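Local coordinates for protein titin (Homo sapiens, PDB 3LCY) that serves as a giant elastic scaffold of the muscle half-sarcomere, running from Z-disc to M-line; these two immunoglobulin domains come from its A-band part, at residues A25-Q30 and T91-L96; Y107-K112 and L123-I128. One frame throughout, in Å; residues are numbered along the deposited sequence.

Contact 1: residues A25-Q30 and T91-L96; sequences AQLSCQ and TSSKLL
Ala25, Leu27 and Cys29 meet Leu95, Ser93 and Thr91 with no ring or other flat group between them. There is therefore no stacked face or edge here, just methyls, a sulfur and a hydroxyl. CB of Ala25 sits at the fork of the Leu95 side chain, 3.6 Å from CD1 and also close to CD2. Leu95 reaches it because its CG is anti to the backbone N (chi1 174°), which carries both methyls across the gap. Next along, CD2 of Leu27 rests on OG of Ser93 at 3.6 Å. This is a methyl against a hydroxyl, and the polar need of that OG is met by the carbonyl O of Lys15. At the far end CG2 of Thr91 faces SG of Cys29 at 4.0 Å. The threonine turns its methyl to the sulfur while its OG1, on another branch, takes a hydrogen bond from Met14 N. Both buried hydroxyls are thus satisfied by the chain at 14-15.

The strands run nearly antiparallel, at 161°, with axes 8.7 Å apart. No hydrogen bond joins them, as expected for the two facing sheets of an immunoglobulin sandwich. Strand 24-34 is in the B position and residues 91-96 of strand 88-103 are in the G position. Tyr78 on strand 76-83 touches both Leu27 and Leu95, and Cys80 of the same strand touches Cys29. Thr19 on strand 17-20 reaches Ala25 and Leu95. Beside residues 25-30 in the same sheet, strand 62-68 hydrogen-bonds through the backbone to Ala25, Leu27 and Cys29.

Contact 2: residues Y107-K112 and L123-I128; sequences YPLKEK and LHVMYI
Tyr107 and Met126 each set CG anti to their own carbonyl carbon, and this brings the ring and the thioether chain together. For Tyr107 chi1 is -51°. Met126 then bends at both chi2 and chi3 (each -71°), and the folded chain lies over the tyrosine ring instead of stretching past it. CG of Met126 stands over one face, 4.1 Å from the ring centroid and 24° off the normal, in a CH-pi contact. It is shifted toward the rim, where CB of Met126 comes within 3.7 Å of CD2 of Tyr107. The sulfur SD lies farther above the same ring, 5.0 Å from its centroid, as a looser Met-aromatic contact. The bend also brings CE to 4.0 Å from CE2 of Tyr107. His104 meets the tyrosine ring edge-to-face and also touches Met126.

The segment 107-112 belongs to the loop that leads from strand 88-103 to strand 112-116. The late part of strand 88-103 pairs with strand 121-130, whereas 112-116 joins the other sheet, beside strand 185-195. The loop is thus a crossover between the two sheets of the second immunoglobulin domain, comparable to the A to A' switch of I-set domains.

No direct hydrogen bond links the two segments. Water 1 lies between their backbones, 2.8 Å from Tyr107 O and 3.3 Å from Met126 O, and can donate to either, though more acceptors surround it than it has protons. Deeper in, CD2 of Leu109 meets both methyls of Val125, 4.1 Å from CG1, the two side chains crossing at about a right angle. Phe103 touches both residues, Ala188 touches Leu109, and Trp137 touches Val125.

In the fold
The two contacts belong to different immunoglobulin domains, with centres 33 Å apart and nearest atoms about 12 Å apart. Contact 1 is buried core and contact 2 only partly buried. Contact 1 joins strands of opposing sheets. Contact 2 sets a crossover loop against a strand. Neither has a direct hydrogen bond between its segments. Contact 1 packs two leucines against small residues, and its two hydroxyls are tied to residues 14-15. Contact 2 uses a partly exposed methionine, an exposed ring and a shared water, with one apolar pair, Leu109 and Val125, of which Val125 is buried. Strand 88-103 connects them: its early part supplies one side of contact 1, and its late part pairs with strand 121-130 of contact 2.

Contact 1: residues A25-Q30 and T91-L96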
# COMPACT_ATOMS: atom_id res chain seq x y z
N ALA A 25 3.27 10.55 -9.96
CA ALA A 25 4.04 10.99 -8.80
C ALA A 25 5.46 11.36 -9.23
O ALA A 25 6.15 10.56 -9.86
CB ALA A 25 4.07 9.90 -7.74
N GLN A 26 5.87 12.57 -8.90
CA GLN A 26 7.22 13.04 -9.23
C GLN A 26 8.14 13.01 -8.02
O GLN A 26 7.94 13.75 -7.06
CB GLN A 26 7.17 14.45 -9.83
CG GLN A 26 6.80 14.50 -11.30
CD GLN A 26 6.79 15.91 -11.86
OE1 GLN A 26 7.74 16.34 -12.51
NE2 GLN A 26 5.70 16.63 -11.61
N LEU A 27 9.16 12.16 -8.08
CA LEU A 27 10.18 12.13 -7.05
C LEU A 27 11.46 12.73 -7.60
O LEU A 27 12.07 12.20 -8.52
CB LEU A 27 10.43 10.70 -6.57
CG LEU A 27 9.22 9.96 -5.98
CD1 LEU A 27 8.69 8.93 -6.97
CD2 LEU A 27 9.58 9.30 -4.66
N SER A 28 11.88 13.86 -7.03
CA SER A 28 13.01 14.60 -7.57
C SER A 28 14.12 14.86 -6.56
O SER A 28 13.89 14.83 -5.35
CB SER A 28 12.53 15.93 -8.16
OG SER A 28 13.59 16.63 -8.77
N CYS A 29 15.32 15.11 -7.07
CA CYS A 29 16.46 15.45 -6.24
C CYS A 29 17.53 16.13 -7.08
O CYS A 29 17.57 15.97 -8.30
CB CYS A 29 17.04 14.19 -5.58
SG CYS A 29 17.79 13.03 -6.74
N GLN A 30 18.45 16.86 -6.47
CA GLN A 30 19.57 17.45 -7.18
C GLN A 30 20.89 16.95 -6.73
O GLN A 30 21.24 17.09 -5.62
CB GLN A 30 19.59 18.92 -6.95
CG GLN A 30 18.32 19.55 -7.08
CD GLN A 30 18.48 20.92 -7.53
OE1 GLN A 30 19.57 21.38 -7.69
NE2 GLN A 30 17.40 21.58 -7.77
N THR A 91 20.30 8.65 -2.30
CA THR A 91 19.24 9.41 -1.65
C THR A 91 17.89 8.72 -1.84
O THR A 91 17.55 8.27 -2.93
CB THR A 91 19.16 10.85 -2.18
OG1 THR A 91 17.97 11.48 -1.68
CG2 THR A 91 19.13 10.86 -3.70
N SER A 92 17.12 8.65 -0.76
CA SER A 92 15.85 7.93 -0.78
C SER A 92 14.72 8.72 -0.12
O SER A 92 14.95 9.52 0.79
CB SER A 92 16.00 6.57 -0.09
OG SER A 92 17.05 5.82 -0.68
N SER A 93 13.50 8.47 -0.58
CA SER A 93 12.31 9.07 0.01
C SER A 93 11.12 8.16 -0.27
O SER A 93 11.23 7.20 -1.03
CB SER A 93 12.07 10.47 -0.56
OG SER A 93 11.66 10.41 -1.92
N LYS A 94 9.98 8.46 0.34
CA LYS A 94 8.81 7.60 0.20
C LYS A 94 7.67 8.25 -0.56
O LYS A 94 7.52 9.47 -0.57
CB LYS A 94 8.32 7.13 1.57
CG LYS A 94 9.25 6.15 2.26
CD LYS A 94 8.72 5.78 3.63
CE LYS A 94 9.61 4.74 4.29
NZ LYS A 94 9.21 4.49 5.70
N LEU A 95 6.86 7.42 -1.21
CA LEU A 95 5.67 7.88 -1.91
C LEU A 95 4.43 7.52 -1.11
O LEU A 95 4.18 6.35 -0.83
CB LEU A 95 5.60 7.26 -3.31
CG LEU A 95 4.32 7.54 -4.11
CD1 LEU A 95 4.08 9.03 -4.22
CD2 LEU A 95 4.39 6.89 -5.48
N LEU A 96 3.66 8.54 -0.73
CA LEU A 96 2.43 8.32 0.01
C LEU A 96 1.22 8.47 -0.91
O LEU A 96 1.08 9.47 -1.61
CB LEU A 96 2.32 9.29 1.19
CG LEU A 96 3.22 9.05 2.40
CD1 LEU A 96 4.70 9.14 2.03
CD2 LEU A 96 2.90 10.04 3.51

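Contact 2: residues Y107-K112 and L123-I128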
# COMPACT_ATOMS: atom_id res chain seq x y z
N TYR A 107 -11.57 -8.77 -6.17
CA TYR A 107 -11.86 -9.73 -5.13
C TYR A 107 -13.27 -9.47 -4.60
O TYR A 107 -13.45 -9.19 -3.42
CB TYR A 107 -10.85 -9.61 -3.99
CG TYR A 107 -9.40 -9.63 -4.42
CD1 TYR A 107 -8.76 -10.82 -4.75
CD2 TYR A 107 -8.65 -8.46 -4.47
CE1 TYR A 107 -7.43 -10.84 -5.13
CE2 TYR A 107 -7.32 -8.47 -4.85
CZ TYR A 107 -6.71 -9.66 -5.18
OH TYR A 107 -5.39 -9.68 -5.56
N PRO A 108 -14.27 -9.55 -5.50
CA PRO A 108 -15.66 -9.21 -5.16
C PRO A 108 -16.16 -9.96 -3.94
O PRO A 108 -15.86 -11.15 -3.77
CB PRO A 108 -16.43 -9.67 -6.40
CG PRO A 108 -15.45 -9.61 -7.51
CD PRO A 108 -14.13 -9.99 -6.90
N LEU A 109 -16.90 -9.27 -3.09
CA LEU A 109 -17.50 -9.88 -1.91
C LEU A 109 -18.84 -10.52 -2.27
O LEU A 109 -19.66 -9.92 -2.97
CB LEU A 109 -17.71 -8.84 -0.81
CG LEU A 109 -16.47 -8.18 -0.22
CD1 LEU A 109 -16.85 -7.09 0.77
CD2 LEU A 109 -15.57 -9.22 0.45
N LYS A 110 -19.07 -11.74 -1.79
CA LYS A 110 -20.34 -12.42 -2.00
C LYS A 110 -21.35 -11.99 -0.94
O LYS A 110 -20.97 -11.47 0.11
CB LYS A 110 -20.16 -13.94 -1.98
CG LYS A 110 -19.30 -14.48 -3.11
CD LYS A 110 -19.21 -16.00 -3.04
CE LYS A 110 -20.59 -16.64 -3.08
NZ LYS A 110 -21.35 -16.27 -4.30
N GLU A 111 -22.63 -12.21 -1.20
CA GLU A 111 -23.68 -11.80 -0.27
C GLU A 111 -23.67 -12.66 0.99
O GLU A 111 -23.82 -12.16 2.09
CB GLU A 111 -25.05 -11.89 -0.94
CG GLU A 111 -26.19 -11.40 -0.05
CD GLU A 111 -27.55 -11.87 -0.54
OE1 GLU A 111 -28.56 -11.53 0.11
OE2 GLU A 111 -27.61 -12.57 -1.57
N LYS A 112 -23.51 -13.96 0.80
CA LYS A 112 -23.58 -14.91 1.90
C LYS A 112 -22.31 -15.74 2.01
O LYS A 112 -21.72 -16.14 1.01
CB LYS A 112 -24.78 -15.84 1.72
CG LYS A 112 -26.12 -15.13 1.79
CD LYS A 112 -27.27 -16.12 1.73
CE LYS A 112 -27.24 -17.06 2.92
NZ LYS A 112 -28.37 -18.02 2.88
N LEU A 123 -12.95 -14.57 7.34
CA LEU A 123 -13.44 -13.63 6.35
C LEU A 123 -12.23 -12.79 5.99
O LEU A 123 -11.68 -12.08 6.82
CB LEU A 123 -14.56 -12.77 6.92
CG LEU A 123 -15.99 -13.30 6.74
CD1 LEU A 123 -16.02 -14.80 6.78
CD2 LEU A 123 -16.90 -12.72 7.80
N HIS A 124 -11.81 -12.87 4.74
CA HIS A 124 -10.62 -12.18 4.26
C HIS A 124 -10.99 -11.10 3.24
O HIS A 124 -11.14 -11.39 2.05
CB HIS A 124 -9.65 -13.19 3.64
CG HIS A 124 -8.33 -12.60 3.25
ND1 HIS A 124 -7.32 -12.35 4.15
CD2 HIS A 124 -7.85 -12.22 2.03
CE1 HIS A 124 -6.28 -11.84 3.51
NE2 HIS A 124 -6.58 -11.76 2.23
N VAL A 125 -11.12 -9.86 3.71
CA VAL A 125 -11.58 -8.76 2.86
C VAL A 125 -10.44 -7.89 2.34
O VAL A 125 -9.77 -7.21 3.12
CB VAL A 125 -12.60 -7.87 3.60
CG1 VAL A 125 -13.11 -6.77 2.68
CG2 VAL A 125 -13.76 -8.70 4.13
N MET A 126 -10.26 -7.88 1.03
CA MET A 126 -9.28 -7.02 0.39
C MET A 126 -9.88 -5.63 0.17
O MET A 126 -11.03 -5.48 -0.19
CB MET A 126 -8.80 -7.61 -0.92
CG MET A 126 -8.15 -8.97 -0.80
SD MET A 126 -6.54 -8.99 -0.03
CE MET A 126 -5.52 -8.24 -1.26
N TYR A 127 -9.10 -4.60 0.42
CA TYR A 127 -9.59 -3.25 0.26
C TYR A 127 -8.56 -2.31 -0.33
O TYR A 127 -7.38 -2.59 -0.34
CB TYR A 127 -10.03 -2.68 1.61
CG TYR A 127 -8.88 -2.28 2.47
CD1 TYR A 127 -8.35 -1.01 2.40
CD2 TYR A 127 -8.29 -3.17 3.34
CE1 TYR A 127 -7.29 -0.65 3.16
CE2 TYR A 127 -7.24 -2.81 4.11
CZ TYR A 127 -6.75 -1.55 4.01
OH TYR A 127 -5.71 -1.17 4.78
N ILE A 128 -9.04 -1.19 -0.83
CA ILE A 128 -8.17 -0.16 -1.31
C ILE A 128 -8.45 1.08 -0.48
O ILE A 128 -9.56 1.55 -0.44
CB ILE A 128 -8.39 0.14 -2.80
CG1 ILE A 128 -7.83 -0.98 -3.65
CG2 ILE A 128 -7.73 1.42 -3.18
CD1 ILE A 128 -8.14 -0.85 -5.10
O HOH W 1 -12.83 -8.08 -0.98